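Local coordinates for isochorismatase family protein (Enterococcus faecalis, PDB 2A67), which is of unproven function but belongs to the isochorismatase family and is probably a hydrolase, related in sequence to the nicotinamidases, at residues A28-V33 and F67-T72; V101-I106 and T128-P133. One frame throughout, in Å; residues are numbered along the deposited sequence. Where two conformers were deposited one is given.

Contact 1: A28-V33 and F67-T72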
ATOM      1  N   ALA D  28     -10.258  20.359 -11.415  1.00 31.55           N
ATOM      2  CA  ALA D  28     -10.260  19.449 -12.578  1.00 31.32           C
ATOM      3  C   ALA D  28     -10.452  18.005 -12.169  1.00 31.37           C
ATOM      4  O   ALA D  28     -10.975  17.228 -12.942  1.00 30.26           O
ATOM      5  CB  ALA D  28      -8.988  19.604 -13.427  1.00 31.36           C
ATOM      6  N   VAL D  29     -10.018  17.628 -10.948  1.00 30.66           N
ATOM      7  CA  VAL D  29     -10.200  16.255 -10.482  1.00 30.46           C
ATOM      8  C   VAL D  29     -11.709  15.996 -10.299  1.00 31.24           C
ATOM      9  O   VAL D  29     -12.253  15.022 -10.792  1.00 31.48           O
ATOM     10  CB  VAL D  29      -9.402  15.987  -9.157  1.00 30.27           C
ATOM     11  CG1 VAL D  29      -9.889  14.713  -8.465  1.00 31.74           C
ATOM     12  CG2 VAL D  29      -7.931  15.900  -9.451  1.00 25.99           C
ATOM     13  N   LEU D  30     -12.390  16.891  -9.589  1.00 32.86           N
ATOM     14  CA  LEU D  30     -13.834  16.760  -9.367  1.00 32.78           C
ATOM     15  C   LEU D  30     -14.664  16.797 -10.672  1.00 32.91           C
ATOM     16  O   LEU D  30     -15.675  16.116 -10.782  1.00 32.20           O
ATOM     17  CB  LEU D  30     -14.306  17.812  -8.359  1.00 32.86           C
ATOM     18  CG  LEU D  30     -13.613  17.847  -6.978  1.00 33.10           C
ATOM     19  CD1 LEU D  30     -14.093  19.115  -6.158  1.00 31.12           C
ATOM     20  CD2 LEU D  30     -13.753  16.563  -6.134  1.00 31.69           C
ATOM     21  N   ASP D  31     -14.230  17.587 -11.649  1.00 33.58           N
ATOM     22  CA  ASP D  31     -14.883  17.617 -12.947  1.00 34.42           C
ATOM     23  C   ASP D  31     -14.744  16.254 -13.640  1.00 33.77           C
ATOM     24  O   ASP D  31     -15.724  15.736 -14.178  1.00 33.80           O
ATOM     25  CB  ASP D  31     -14.260  18.692 -13.834  1.00 35.51           C
ATOM     26  CG  ASP D  31     -14.656  20.080 -13.418  1.00 39.43           C
ATOM     27  OD1 ASP D  31     -15.780  20.224 -12.853  1.00 43.42           O
ATOM     28  OD2 ASP D  31     -13.856  21.025 -13.688  1.00 42.71           O
ATOM     29  N   LYS D  32     -13.540  15.683 -13.586  1.00 32.08           N
ATOM     30  CA  LYS D  32     -13.278  14.367 -14.193  1.00 33.10           C
ATOM     31  C   LYS D  32     -14.072  13.273 -13.434  1.00 31.91           C
ATOM     32  O   LYS D  32     -14.685  12.402 -14.023  1.00 32.75           O
ATOM     33  CB  LYS D  32     -11.753  14.126 -14.234  1.00 31.95           C
ATOM     34  CG  LYS D  32     -11.318  12.921 -15.012  1.00 37.48           C
ATOM     35  CD  LYS D  32     -10.854  13.274 -16.453  1.00 43.76           C
ATOM     36  CE  LYS D  32      -9.277  13.326 -16.559  1.00 46.77           C
ATOM     37  NZ  LYS D  32      -8.595  12.087 -17.181  1.00 36.59           N
ATOM     38  N   VAL D  33     -14.106  13.356 -12.113  1.00 32.03           N
ATOM     39  CA  VAL D  33     -14.908  12.417 -11.300  1.00 31.49           C
ATOM     40  C   VAL D  33     -16.410  12.524 -11.588  1.00 31.48           C
ATOM     41  O   VAL D  33     -17.086  11.500 -11.750  1.00 31.22           O
ATOM     42  CB  VAL D  33     -14.629  12.605  -9.781  1.00 31.24           C
ATOM     43  CG1 VAL D  33     -15.744  11.934  -8.921  1.00 30.05           C
ATOM     44  CG2 VAL D  33     -13.227  12.049  -9.456  1.00 30.36           C
ATOM     45  N   PHE D  67     -17.551  17.347  -0.935  1.00 34.80           N
ATOM     46  CA  PHE D  67     -17.522  18.594  -1.680  1.00 36.81           C
ATOM     47  C   PHE D  67     -18.841  18.754  -2.389  1.00 38.14           C
ATOM     48  O   PHE D  67     -19.310  17.807  -3.031  1.00 38.85           O
ATOM     49  CB  PHE D  67     -16.436  18.527  -2.749  1.00 36.50           C
ATOM     50  CG  PHE D  67     -15.057  18.504  -2.185  1.00 36.76           C
ATOM     51  CD1 PHE D  67     -14.530  19.636  -1.560  1.00 36.23           C
ATOM     52  CD2 PHE D  67     -14.282  17.366  -2.278  1.00 36.31           C
ATOM     53  CE1 PHE D  67     -13.244  19.625  -1.041  1.00 36.73           C
ATOM     54  CE2 PHE D  67     -12.990  17.349  -1.765  1.00 37.72           C
ATOM     55  CZ  PHE D  67     -12.479  18.482  -1.127  1.00 37.16           C
ATOM     56  N   GLU D  68     -19.413  19.950  -2.314  1.00 38.42           N
ATOM     57  CA  GLU D  68     -20.708  20.245  -2.930  1.00 40.21           C
ATOM     58  C   GLU D  68     -20.759  19.998  -4.426  1.00 39.19           C
ATOM     59  O   GLU D  68     -21.812  19.667  -4.948  1.00 38.49           O
ATOM     60  CB  GLU D  68     -21.073  21.713  -2.714  1.00 41.30           C
ATOM     61  CG  GLU D  68     -21.272  22.055  -1.276  1.00 46.44           C
ATOM     62  CD  GLU D  68     -22.728  22.121  -0.913  1.00 52.04           C
ATOM     63  OE1 GLU D  68     -23.484  21.150  -1.186  1.00 51.69           O
ATOM     64  OE2 GLU D  68     -23.111  23.168  -0.357  1.00 54.24           O
ATOM     65  N   LYS D  69     -19.644  20.199  -5.113  1.00 39.60           N
ATOM     66  CA  LYS D  69     -19.612  20.059  -6.588  1.00 40.13           C
ATOM     67  C   LYS D  69     -19.838  18.623  -7.095  1.00 39.52           C
ATOM     68  O   LYS D  69     -20.176  18.428  -8.291  1.00 39.61           O
ATOM     69  CB  LYS D  69     -18.288  20.592  -7.151  1.00 40.63           C
ATOM     70  CG  LYS D  69     -18.329  21.050  -8.633  1.00 44.26           C
ATOM     71  CD  LYS D  69     -16.941  20.732  -9.209  1.00 49.79           C
ATOM     72  CE  LYS D  69     -16.436  21.711 -10.291  1.00 49.72           C
ATOM     73  NZ  LYS D  69     -14.939  21.552 -10.440  1.00 46.04           N
ATOM     74  N   LEU D  70     -19.630  17.632  -6.221  1.00 38.46           N
ATOM     75  CA  LEU D  70     -19.833  16.213  -6.600  1.00 38.31           C
ATOM     76  C   LEU D  70     -21.309  15.855  -6.756  1.00 38.32           C
ATOM     77  O   LEU D  70     -22.122  16.196  -5.902  1.00 36.61           O
ATOM     78  CB  LEU D  70     -19.172  15.261  -5.588  1.00 38.31           C
ATOM     79  CG  LEU D  70     -17.640  15.150  -5.587  1.00 38.39           C
ATOM     80  CD1 LEU D  70     -17.208  14.398  -4.378  1.00 41.77           C
ATOM     81  CD2 LEU D  70     -17.095  14.469  -6.874  1.00 38.94           C
ATOM     82  N   ASP D  71     -21.627  15.144  -7.842  0.50 37.74           N
ATOM     83  CA  ASP D  71     -22.984  14.675  -8.134  0.50 38.09           C
ATOM     84  C   ASP D  71     -23.296  13.443  -7.305  0.50 38.00           C
ATOM     85  O   ASP D  71     -22.924  12.333  -7.656  0.50 37.72           O
ATOM     86  CB  ASP D  71     -23.139  14.367  -9.642  0.50 38.18           C
ATOM     87  CG  ASP D  71     -24.529  13.860 -10.012  0.50 39.58           C
ATOM     88  OD1 ASP D  71     -25.537  14.351  -9.459  0.50 42.16           O
ATOM     89  OD2 ASP D  71     -24.623  12.966 -10.880  0.50 42.80           O
ATOM     90  N   THR D  72     -23.983  13.633  -6.191  1.00 38.17           N
ATOM     91  CA  THR D  72     -24.395  12.474  -5.371  1.00 39.39           C
ATOM     92  C   THR D  72     -25.896  12.246  -5.504  1.00 40.15           C
ATOM     93  O   THR D  72     -26.598  13.180  -5.865  1.00 42.00           O
ATOM     94  CB  THR D  72     -24.031  12.661  -3.879  1.00 39.14           C
ATOM     95  OG1 THR D  72     -24.881  13.668  -3.316  1.00 41.81           O
ATOM     96  CG2 THR D  72     -22.612  13.157  -3.750  1.00 39.68           C
TER

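Contact 2: V101-I106 and T128-P133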
ATOM      1  N   VAL D 101     -19.676  -7.141  -6.899  1.00 29.73           N
ATOM      2  CA  VAL D 101     -18.695  -6.280  -7.553  1.00 29.52           C
ATOM      3  C   VAL D 101     -17.364  -6.977  -7.497  1.00 30.80           C
ATOM      4  O   VAL D 101     -16.919  -7.403  -6.430  1.00 30.98           O
ATOM      5  CB  VAL D 101     -18.616  -4.866  -6.917  1.00 30.32           C
ATOM      6  CG1 VAL D 101     -17.394  -4.047  -7.440  1.00 26.04           C
ATOM      7  CG2 VAL D 101     -19.944  -4.085  -7.148  1.00 29.51           C
ATOM      8  N   GLN D 102     -16.730  -7.125  -8.661  1.00 28.94           N
ATOM      9  CA  GLN D 102     -15.414  -7.692  -8.728  1.00 30.01           C
ATOM     10  C   GLN D 102     -14.396  -6.631  -9.201  1.00 28.86           C
ATOM     11  O   GLN D 102     -13.202  -6.787  -9.008  1.00 30.60           O
ATOM     12  CB  GLN D 102     -15.464  -8.955  -9.658  1.00 31.46           C
ATOM     13  CG  GLN D 102     -14.129  -9.436 -10.287  1.00 37.98           C
ATOM     14  CD  GLN D 102     -13.066  -9.838  -9.241  1.00 44.44           C
ATOM     15  OE1 GLN D 102     -11.837  -9.789  -9.520  1.00 44.95           O
ATOM     16  NE2 GLN D 102     -13.533 -10.233  -8.027  1.00 44.86           N
ATOM     17  N   THR D 103     -14.878  -5.528  -9.764  1.00 27.56           N
ATOM     18  CA  THR D 103     -14.007  -4.555 -10.436  1.00 26.65           C
ATOM     19  C   THR D 103     -14.254  -3.231  -9.803  1.00 26.00           C
ATOM     20  O   THR D 103     -15.413  -2.843  -9.654  1.00 25.46           O
ATOM     21  CB  THR D 103     -14.287  -4.500 -12.010  1.00 26.67           C
ATOM     22  OG1 THR D 103     -13.972  -5.768 -12.547  1.00 27.62           O
ATOM     23  CG2 THR D 103     -13.360  -3.592 -12.689  1.00 25.78           C
ATOM     24  N   LEU D 104     -13.166  -2.536  -9.441  1.00 24.74           N
ATOM     25  CA  LEU D 104     -13.283  -1.261  -8.742  1.00 25.08           C
ATOM     26  C   LEU D 104     -12.539  -0.258  -9.565  1.00 24.39           C
ATOM     27  O   LEU D 104     -11.360  -0.451  -9.842  1.00 25.09           O
ATOM     28  CB  LEU D 104     -12.537  -1.341  -7.362  1.00 24.29           C
ATOM     29  CG  LEU D 104     -13.156  -2.331  -6.382  1.00 26.29           C
ATOM     30  CD1 LEU D 104     -12.285  -2.453  -5.106  1.00 25.09           C
ATOM     31  CD2 LEU D 104     -14.620  -1.849  -6.072  1.00 26.86           C
ATOM     32  N   GLU D 105     -13.213   0.826  -9.913  1.00 24.90           N
ATOM     33  CA  GLU D 105     -12.556   2.010 -10.489  1.00 26.40           C
ATOM     34  C   GLU D 105     -12.369   3.033  -9.359  1.00 26.19           C
ATOM     35  O   GLU D 105     -13.335   3.559  -8.829  1.00 27.26           O
ATOM     36  CB  GLU D 105     -13.392   2.654 -11.618  1.00 26.13           C
ATOM     37  CG  GLU D 105     -12.669   3.840 -12.274  1.00 26.68           C
ATOM     38  CD  GLU D 105     -13.441   4.435 -13.465  1.00 29.10           C
ATOM     39  OE1 GLU D 105     -14.305   3.730 -14.075  1.00 26.99           O
ATOM     40  OE2 GLU D 105     -13.134   5.596 -13.800  1.00 27.97           O
ATOM     41  N   ILE D 106     -11.125   3.362  -9.053  1.00 26.91           N
ATOM     42  CA  ILE D 106     -10.807   4.118  -7.836  1.00 26.41           C
ATOM     43  C   ILE D 106     -10.358   5.548  -8.105  1.00 26.96           C
ATOM     44  O   ILE D 106      -9.570   5.820  -9.015  1.00 25.55           O
ATOM     45  CB  ILE D 106      -9.733   3.335  -7.021  1.00 26.52           C
ATOM     46  CG1 ILE D 106     -10.330   1.989  -6.564  1.00 26.72           C
ATOM     47  CG2 ILE D 106      -9.264   4.143  -5.739  1.00 26.40           C
ATOM     48  CD1 ILE D 106      -9.337   0.893  -6.178  1.00 27.05           C
ATOM     49  N   THR D 128     -10.265  -6.599  -9.152  1.00 24.99           N
ATOM     50  CA  THR D 128      -9.680  -6.009 -10.353  1.00 26.08           C
ATOM     51  C   THR D 128      -9.755  -4.485 -10.267  1.00 26.34           C
ATOM     52  O   THR D 128     -10.841  -3.934 -10.142  1.00 28.59           O
ATOM     53  CB  THR D 128     -10.374  -6.609 -11.662  1.00 25.45           C
ATOM     54  OG1 THR D 128     -10.176  -8.029 -11.642  1.00 27.39           O
ATOM     55  CG2 THR D 128      -9.797  -5.966 -12.931  1.00 27.93           C
ATOM     56  N   CYS D 129      -8.611  -3.797 -10.286  1.00 25.89           N
ATOM     57  CA  CYS D 129      -8.648  -2.347 -10.045  1.00 26.81           C
ATOM     58  C   CYS D 129      -8.368  -1.590 -11.326  1.00 26.52           C
ATOM     59  O   CYS D 129      -7.549  -2.049 -12.155  1.00 24.50           O
ATOM     60  CB  CYS D 129      -7.650  -1.950  -8.953  1.00 25.87           C
ATOM     61  SG  CYS D 129      -8.108  -2.784  -7.408  1.00 28.60           S
ATOM     62  N   LEU D 130      -9.080  -0.463 -11.465  1.00 25.32           N
ATOM     63  CA  LEU D 130      -9.007   0.454 -12.618  1.00 25.90           C
ATOM     64  C   LEU D 130      -8.887   1.883 -12.100  1.00 27.31           C
ATOM     65  O   LEU D 130      -9.294   2.155 -11.005  1.00 27.14           O
ATOM     66  CB  LEU D 130     -10.297   0.378 -13.438  1.00 25.03           C
ATOM     67  CG  LEU D 130     -10.684  -1.038 -13.935  1.00 24.48           C
ATOM     68  CD1 LEU D 130     -12.074  -0.947 -14.525  1.00 23.00           C
ATOM     69  CD2 LEU D 130      -9.670  -1.642 -14.906  1.00 23.35           C
HETATM   70  N   MSE D 131      -8.354   2.783 -12.906  1.00 27.97           N
HETATM   71  CA  MSE D 131      -8.319   4.183 -12.556  1.00 28.34           C
HETATM   72  C   MSE D 131      -8.403   5.093 -13.789  1.00 27.79           C
HETATM   73  O   MSE D 131      -7.730   4.861 -14.782  1.00 27.36           O
HETATM   74  CB  MSE D 131      -7.014   4.486 -11.847  1.00 26.35           C
HETATM   75  CG  MSE D 131      -6.929   5.917 -11.376  1.00 29.42           C
HETATM   76 SE   MSE D 131      -5.449   6.152 -10.074  1.00 33.20          SE
HETATM   77  CE  MSE D 131      -6.426   5.891  -8.393  1.00 27.38           C
ATOM     78  N   THR D 132      -9.190   6.151 -13.705  1.00 28.05           N
ATOM     79  CA  THR D 132      -9.173   7.192 -14.738  1.00 29.15           C
ATOM     80  C   THR D 132      -7.984   8.091 -14.401  1.00 29.57           C
ATOM     81  O   THR D 132      -7.845   8.543 -13.250  1.00 30.67           O
ATOM     82  CB  THR D 132     -10.531   7.964 -14.756  1.00 27.71           C
ATOM     83  OG1 THR D 132     -11.549   7.080 -15.223  1.00 28.08           O
ATOM     84  CG2 THR D 132     -10.503   9.215 -15.641  1.00 29.85           C
ATOM     85  N   PRO D 133      -7.137   8.372 -15.393  1.00 30.64           N
ATOM     86  CA  PRO D 133      -6.052   9.314 -15.170  1.00 31.51           C
ATOM     87  C   PRO D 133      -6.531  10.640 -14.559  1.00 32.61           C
ATOM     88  O   PRO D 133      -7.646  11.073 -14.837  1.00 33.23           O
ATOM     89  CB  PRO D 133      -5.527   9.543 -16.613  1.00 32.14           C
ATOM     90  CG  PRO D 133      -5.747   8.209 -17.254  1.00 30.21           C
ATOM     91  CD  PRO D 133      -7.133   7.861 -16.784  1.00 28.93           C
TER
HETATM   92  O   HOH W   1     -10.404   6.920 -11.355  1.00 25.58           O

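Contact 1: A28-V33 and F67-T72
Leu30 reaches from its helix into the angle between Phe67 and Leu70, and the two methyls divide the work. CD2 lies 4.0 Å from Phe67 CD2 and equally far from CD2 of Leu70, whereas CD1 comes to 4.1 Å from Phe67 CG, at the root of the ring. The leucine crosses both partners at about a right angle, so each meets it over a short length. With CG anti to the carbonyl carbon (chi1 -56°), the branch point is carried toward Phe67, and both methyls reach the loop. Of the CA atoms, those of Leu30 and Leu70 come nearest each other across the two segments, 6.6 Å apart. One turn further along the helix, Val33 adds a second apolar point: its CG1 touches Leu70 CD2 at 3.5 Å, so that methyl meets both the valine and Leu30.

Lys69 leads from this centre to the polar edge. Its CD packs 4.0 Å from Leu30 CB, and the aliphatic chain, bent at chi2 and chi3, carries the ammonium past the leucine to Asp31. A salt bridge joins NZ to Asp31 OD1 at 2.9 Å; as a hydrogen bond it is weak, and OD2 stands farther from NZ. Both charged residues are exposed, which suggests that solvent tempers the attraction.

The loop is itself folded into a type I beta turn from Phe67 to Leu70, with Leu70 N bonded to Phe67 O at 3.2 Å. This turn sets Phe67, Lys69 and Leu70 against the helix together. Phe12 touches Leu30, Val33 and Leu70, and its backbone is hydrogen-bonded to that of Phe67. The contact thus lays the loop between strands 47-52 and 77-81 along the early turns of helix 26-42, while Leu70 also packs on Phe49 of strand 47-52.

Contact 2: V101-I106 and T128-P133
Glu105 and Thr132 meet through their side chains across two neighbouring parallel strands. From its CB, 4.3 Å from the CB of Leu130, the glutamate sends CG anti to the backbone N (chi1 -177°); CG passes 4.0 Å from Leu130 O and 4.4 Å from Met131 CA. The chain stays extended beyond CG, bringing CD to 3.7 Å from Thr132 OG1. At the tip, Glu105 OE2 accepts a hydrogen bond of 2.6 Å from Thr132 OG1, which approaches on the anti side, 34° out of the carboxylate plane. OE2 also forms a salt bridge with Arg36, while OE1 forms one with Arg5 and a hydrogen bond with Tyr40 OH; two arginines beside the buried carboxylate would be expected to stabilise its negative charge.

The backbones pair in parallel register, Thr103 with Thr128, Leu104 with Cys129 and Glu105 with Leu130, their axes inclined by 27°. They are the two strands of a beta-alpha-beta unit whose connecting helix is 111-125, within the parallel sheet of the isochorismatase fold. Leu104 bonds to the residues before and after its partner Cys129: its N donates to Thr128 O at 2.8 Å, and its O accepts from Leu130 N.

The side chains divide between two faces. Thr103, Glu105, Thr128 and Leu130 share one, and there CG2 of Thr103 presses on Leu130 CD1 at 3.5 Å, tighter than usual for two carbons. Leu104 and Cys129 occupy the other, where both touch Ala122 of the connecting helix. Ile106 CD1 extends this packing to Cys129 SG. Where the strands reach Ile106 and Thr132, a water mediates the pairing: it donates to Ile106 O at 2.7 Å and accepts from Thr132 N.

Contact 2 lies within the sheet and is held chiefly by regular backbone bonds; it is largely buried in its middle, where a carboxylate sits, and exposed at Gln102 and Thr128. Contact 1 sets a helix against an irregular loop through side chains alone; its leucines and valine are buried, Phe67 is partly exposed and its ion pair is exposed. The buried areas are 520 Å² for 101-106 with 128-133 and 317 Å² for 28-33 with 67-72. The two hold different elements, and their centres are 18 Å apart, yet helix 26-42 serves both: Lys32 NZ probably hydrogen-bonds to Pro133 O at 2.7 Å, and Arg36 and Tyr40, farther along that helix, reach Glu105.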